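Local coordinates for protein thiosulfate sulfurtransferase TUM1 (PDB 3UTN) that accepts persulfide sulfur from the desulfurase NFS1 and passes it to UBA4 for 2-thiolation of the wobble uridine of tRNAs, at residues A[63-66]-A[67-71]; A[149-153]-A[154-158]. All blocks are in the same frame, centred on the assembly; numbering follows the deposited sequence.

Interaction 1: residues A[63-66]-A[67-71]. With DMS (dimethyl sulfoxide), chain G.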
loop_
_atom_site.group_PDB
_atom_site.type_symbol
_atom_site.label_atom_id
_atom_site.label_comp_id
_atom_site.label_asym_id
_atom_site.label_seq_id
_atom_site.Cartn_x
_atom_site.Cartn_y
_atom_site.Cartn_z
ATOM N N ASN A 63 -10.338 9.309 9.141
ATOM C CA ASN A 63 -10.581 8.628 7.879
ATOM C C ASN A 63 -12.003 8.102 7.814
ATOM O O ASN A 63 -12.642 8.150 6.769
ATOM C CB ASN A 63 -9.560 7.513 7.653
ATOM C CG ASN A 63 -9.602 6.445 8.723
ATOM O OD1 ASN A 63 -10.073 6.674 9.836
ATOM N ND2 ASN A 63 -9.088 5.275 8.395
ATOM N N LYS A 64 -12.494 7.639 8.957
ATOM C CA LYS A 64 -13.832 7.093 9.055
ATOM C C LYS A 64 -14.863 8.198 8.855
ATOM O O LYS A 64 -15.777 8.051 8.054
ATOM C CB LYS A 64 -14.010 6.363 10.387
ATOM C CG LYS A 64 -13.346 4.988 10.397
ATOM C CD LYS A 64 -13.141 4.414 11.792
ATOM C CE LYS A 64 -14.433 3.900 12.403
ATOM N NZ LYS A 64 -14.254 3.289 13.750
ATOM N N VAL A 65 -14.684 9.320 9.547
ATOM C CA VAL A 65 -15.570 10.464 9.377
ATOM C C VAL A 65 -15.459 10.974 7.951
ATOM O O VAL A 65 -16.460 11.306 7.323
ATOM C CB VAL A 65 -15.254 11.586 10.382
ATOM C CG1 VAL A 65 -15.857 12.916 9.940
ATOM C CG2 VAL A 65 -15.783 11.205 11.751
ATOM N N ASP A 66 -14.234 11.011 7.437
ATOM C CA ASP A 66 -14.020 11.463 6.072
ATOM C C ASP A 66 -14.715 10.568 5.085
ATOM O O ASP A 66 -15.294 11.041 4.122
ATOM C CB ASP A 66 -12.544 11.578 5.763
ATOM C CG ASP A 66 -11.945 12.803 6.379
ATOM O OD1 ASP A 66 -12.680 13.496 7.116
ATOM O OD2 ASP A 66 -10.764 13.084 6.122
ATOM N N PHE A 67 -14.694 9.270 5.342
ATOM C CA PHE A 67 -15.419 8.394 4.460
ATOM C C PHE A 67 -16.902 8.712 4.513
ATOM O O PHE A 67 -17.572 8.799 3.487
ATOM C CB PHE A 67 -15.235 6.941 4.835
ATOM C CG PHE A 67 -16.123 6.044 4.054
ATOM C CD1 PHE A 67 -15.789 5.698 2.754
ATOM C CD2 PHE A 67 -17.330 5.607 4.581
ATOM C CE1 PHE A 67 -16.616 4.883 2.007
ATOM C CE2 PHE A 67 -18.165 4.801 3.830
ATOM C CZ PHE A 67 -17.804 4.432 2.548
ATOM N N LEU A 68 -17.399 8.866 5.732
ATOM C CA LEU A 68 -18.823 8.965 5.968
ATOM C C LEU A 68 -19.372 10.294 5.527
ATOM O O LEU A 68 -20.514 10.382 5.109
ATOM C CB LEU A 68 -19.112 8.774 7.446
ATOM C CG LEU A 68 -18.775 7.380 7.967
ATOM C CD1 LEU A 68 -18.773 7.417 9.479
ATOM C CD2 LEU A 68 -19.750 6.335 7.456
ATOM N N THR A 69 -18.553 11.328 5.613
ATOM C CA THR A 69 -19.079 12.675 5.526
ATOM C C THR A 69 -18.445 13.468 4.416
ATOM O O THR A 69 -18.916 14.534 4.090
ATOM C CB THR A 69 -18.880 13.434 6.849
ATOM O OG1 THR A 69 -17.483 13.633 7.064
ATOM C CG2 THR A 69 -19.450 12.637 7.999
ATOM N N LYS A 70 -17.361 12.959 3.852
ATOM C CA LYS A 70 -16.740 13.620 2.725
ATOM C C LYS A 70 -17.035 12.835 1.470
ATOM O O LYS A 70 -17.256 11.619 1.529
ATOM C CB LYS A 70 -15.241 13.789 2.947
ATOM C CG LYS A 70 -14.921 14.859 3.975
ATOM C CD LYS A 70 -13.424 15.019 4.152
ATOM C CE LYS A 70 -13.102 16.137 5.131
ATOM N NZ LYS A 70 -13.671 15.852 6.473
ATOM N N PRO A 71 -17.062 13.527 0.326
ATOM C CA PRO A 71 -17.500 12.846 -0.874
ATOM C C PRO A 71 -16.688 11.591 -1.119
ATOM O O PRO A 71 -15.476 11.559 -0.911
ATOM C CB PRO A 71 -17.261 13.879 -1.968
ATOM C CG PRO A 71 -17.379 15.189 -1.259
ATOM C CD PRO A 71 -16.703 14.931 0.055
HETATM S S DMS G . -11.359 5.513 15.198
HETATM O O DMS G . -12.620 4.970 15.777
HETATM C C1 DMS G . -10.734 6.744 16.206
HETATM C C2 DMS G . -10.106 4.341 15.328
#
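Asp66 and Lys70, one helical turn apart, both set CG beside their own backbone N (chi1 -76° and -73°), and Lys70 then runs extended until it bends at its last torsion, chi4 61°, turning the ammonium back onto the carboxylate. The two side chains lie alongside each other, and Lys70 NZ meets Asp66 OD1 at 2.6 Å in a salt bridge that arrives from above the carboxylate plane. Asp66 OD2 is hydrogen-bonded to Tyr55 OH, so both oxygens of this buried carboxylate have a partner. On the neighbouring flank Thr69 OG1 donates to Val65 O at 2.6 Å, from above the plane of the Val65 carbonyl, while Thr69 N reaches the same oxygen at 2.7 Å; two donors thus grip one carbonyl in the last turn. The Val65 CG1 methyl rests against this hydroxyl, 3.4 Å from Thr69 OG1. Lys70 N closes the helix on Asp66 O. At the other end, Lys64 NZ binds the oxygen of a dimethyl sulfoxide, probably from the crystallisation liquor. Helix 63-69 is the crossover of the beta-alpha-beta unit between strands 47-51 and 77-78 of the N-terminal rhodanese domain, and the Phe67 ring meets that of Phe78 on the latter strand.

Interaction 2: residues A[149-153]-A[154-158]; sequences NQYRE and FKYPL
Tyr151 offers its ring as a shelf on which the chain leaving the helix settles: Tyr156 CB sits over the centre of one face, and Leu158 CD2 abuts the edge, 3.6 Å from Tyr151 CE2. With CG anti to the backbone N (chi1 -170°), the ring reaches along the departing chain, and its hydroxyl points at Pro157 O, in the ring plane, in a hydrogen bond modelled so short that its length is doubtful. The other Leu158 methyl, CD1, crosses Arg152 at about a right angle, 3.8 Å from Arg152 CG. A Schellman motif makes this fold-back possible: Lys155, with positive phi, is its C-prime residue, Tyr156 N bonds to Tyr151 O at 2.8 Å and Lys155 N to Arg152 O at 2.8 Å. Across the helix end, the Phe154 ring lies beside Gln150 and Glu153, with Glu153 CG over one face and Gln150 OE1 at the edge, 3.3 Å from Phe154 CE2. The amide stands nearly upright to the ring (87°), and Gln150 NE2 donates to Glu153 OE1, meeting that oxygen's anti lone pair. Replacing Gln150 by an alanine is likely to leave Glu153 OE1 without this donor and the Phe154 edge without its neighbour. The Tyr156 and Pro157 side chains rest on Val36 of helix 32-41.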
loop_
_atom_site.group_PDB
_atom_site.type_symbol
_atom_site.label_atom_id
_atom_site.label_comp_id
_atom_site.label_asym_id
_atom_site.label_seq_id
_atom_site.Cartn_x
_atom_site.Cartn_y
_atom_site.Cartn_z
ATOM N N ASN A 149 -7.464 11.817 -5.461
ATOM C CA ASN A 149 -7.122 13.229 -5.586
ATOM C C ASN A 149 -7.490 13.737 -6.960
ATOM O O ASN A 149 -8.181 14.742 -7.095
ATOM C CB ASN A 149 -5.632 13.462 -5.357
ATOM C CG ASN A 149 -5.243 13.357 -3.898
ATOM O OD1 ASN A 149 -6.098 13.286 -3.018
ATOM N ND2 ASN A 149 -3.948 13.362 -3.637
ATOM N N GLN A 150 -7.035 13.018 -7.977
ATOM C CA GLN A 150 -7.265 13.426 -9.349
ATOM C C GLN A 150 -8.716 13.238 -9.680
ATOM O O GLN A 150 -9.325 14.069 -10.337
ATOM C CB GLN A 150 -6.386 12.624 -10.293
ATOM C CG GLN A 150 -4.939 13.053 -10.212
ATOM C CD GLN A 150 -4.755 14.505 -10.592
ATOM O OE1 GLN A 150 -4.324 14.806 -11.698
ATOM N NE2 GLN A 150 -5.090 15.416 -9.676
ATOM N N TYR A 151 -9.262 12.137 -9.181
ATOM C CA TYR A 151 -10.664 11.847 -9.297
ATOM C C TYR A 151 -11.487 13.040 -8.837
ATOM O O TYR A 151 -12.406 13.477 -9.533
ATOM C CB TYR A 151 -10.975 10.631 -8.439
ATOM C CG TYR A 151 -12.346 10.089 -8.645
ATOM C CD1 TYR A 151 -12.569 9.049 -9.537
ATOM C CD2 TYR A 151 -13.423 10.611 -7.946
ATOM C CE1 TYR A 151 -13.838 8.539 -9.724
ATOM C CE2 TYR A 151 -14.695 10.120 -8.133
ATOM C CZ TYR A 151 -14.894 9.083 -9.024
ATOM O OH TYR A 151 -16.148 8.589 -9.204
ATOM N N ARG A 152 -11.153 13.562 -7.661
ATOM C CA ARG A 152 -11.866 14.708 -7.126
ATOM C C ARG A 152 -11.508 15.971 -7.886
ATOM O O ARG A 152 -12.389 16.730 -8.270
ATOM C CB ARG A 152 -11.580 14.881 -5.644
ATOM C CG ARG A 152 -12.363 13.924 -4.771
ATOM C CD ARG A 152 -11.906 14.048 -3.335
ATOM N NE ARG A 152 -10.498 13.682 -3.194
ATOM C CZ ARG A 152 -9.889 13.495 -2.027
ATOM N NH1 ARG A 152 -10.567 13.629 -0.892
ATOM N NH2 ARG A 152 -8.609 13.168 -2.001
ATOM N N GLU A 153 -10.217 16.174 -8.123
ATOM C CA GLU A 153 -9.745 17.361 -8.837
ATOM C C GLU A 153 -10.493 17.528 -10.144
ATOM O O GLU A 153 -10.921 18.622 -10.486
ATOM C CB GLU A 153 -8.237 17.299 -9.093
ATOM C CG GLU A 153 -7.718 18.448 -9.955
ATOM C CD GLU A 153 -6.366 18.971 -9.504
ATOM O OE1 GLU A 153 -5.452 18.153 -9.240
ATOM O OE2 GLU A 153 -6.217 20.215 -9.427
ATOM N N PHE A 154 -10.661 16.426 -10.864
ATOM C CA PHE A 154 -11.304 16.474 -12.158
ATOM C C PHE A 154 -12.779 16.127 -12.077
ATOM O O PHE A 154 -13.411 15.814 -13.083
ATOM C CB PHE A 154 -10.518 15.637 -13.164
ATOM C CG PHE A 154 -9.182 16.226 -13.478
ATOM C CD1 PHE A 154 -9.057 17.209 -14.455
ATOM C CD2 PHE A 154 -8.058 15.856 -12.752
ATOM C CE1 PHE A 154 -7.824 17.781 -14.728
ATOM C CE2 PHE A 154 -6.822 16.427 -13.019
ATOM C CZ PHE A 154 -6.705 17.390 -14.010
ATOM N N LYS A 155 -13.315 16.216 -10.861
ATOM C CA LYS A 155 -14.754 16.198 -10.621
ATOM C C LYS A 155 -15.413 14.932 -11.151
ATOM O O LYS A 155 -16.505 14.948 -11.701
ATOM C CB LYS A 155 -15.405 17.466 -11.185
ATOM C CG LYS A 155 -14.941 18.738 -10.486
ATOM C CD LYS A 155 -15.305 19.977 -11.287
ATOM C CE LYS A 155 -14.767 21.234 -10.618
ATOM N NZ LYS A 155 -15.311 22.472 -11.247
ATOM N N TYR A 156 -14.726 13.818 -10.976
ATOM C CA TYR A 156 -15.325 12.546 -11.284
ATOM C C TYR A 156 -16.447 12.288 -10.297
ATOM O O TYR A 156 -16.480 12.924 -9.242
ATOM C CB TYR A 156 -14.266 11.468 -11.272
ATOM C CG TYR A 156 -13.494 11.484 -12.541
ATOM C CD1 TYR A 156 -13.834 10.628 -13.580
ATOM C CD2 TYR A 156 -12.460 12.393 -12.737
ATOM C CE1 TYR A 156 -13.145 10.651 -14.768
ATOM C CE2 TYR A 156 -11.760 12.418 -13.927
ATOM C CZ TYR A 156 -12.114 11.544 -14.935
ATOM O OH TYR A 156 -11.439 11.560 -16.117
ATOM N N PRO A 157 -17.393 11.396 -10.653
ATOM C CA PRO A 157 -18.617 11.271 -9.877
ATOM C C PRO A 157 -18.323 11.038 -8.425
ATOM O O PRO A 157 -17.608 10.106 -8.061
ATOM C CB PRO A 157 -19.294 10.045 -10.479
ATOM C CG PRO A 157 -18.813 10.031 -11.878
ATOM C CD PRO A 157 -17.386 10.464 -11.792
ATOM N N LEU A 158 -18.868 11.912 -7.603
ATOM C CA LEU A 158 -18.732 11.775 -6.187
ATOM C C LEU A 158 -20.090 11.552 -5.607
ATOM O O LEU A 158 -21.074 12.169 -6.016
ATOM C CB LEU A 158 -18.101 13.018 -5.577
ATOM C CG LEU A 158 -16.609 13.144 -5.857
ATOM C CD1 LEU A 158 -16.107 14.476 -5.334
ATOM C CD2 LEU A 158 -15.864 11.983 -5.221
#

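How the interactions relate
From the N terminus, strand 28-30, helix 32-41 and strand 47-51 precede helix 63-69, which together with its exit at Lys70 and Pro71 makes up interaction 1; it leads on to strand 77-78 at one edge of the parallel sheet. Strands 115-119 and 141-145 follow before helix 148-153, where interaction 2 ends the helix and begins the loop towards helix 181-184. Each is a local closure, so the two stand in series, neither nested nor crossed, with centres about 15 Å apart. They nevertheless meet in space: Pro71 CB packs on Leu158 CD1 at 3.6 Å, joining the exits of the two helices. Arg121 links them further, hydrogen-bonding Pro71 O through NH1 and, in the Arg152 conformer modelled here, accepting from Arg152 NH2 on its carbonyl oxygen.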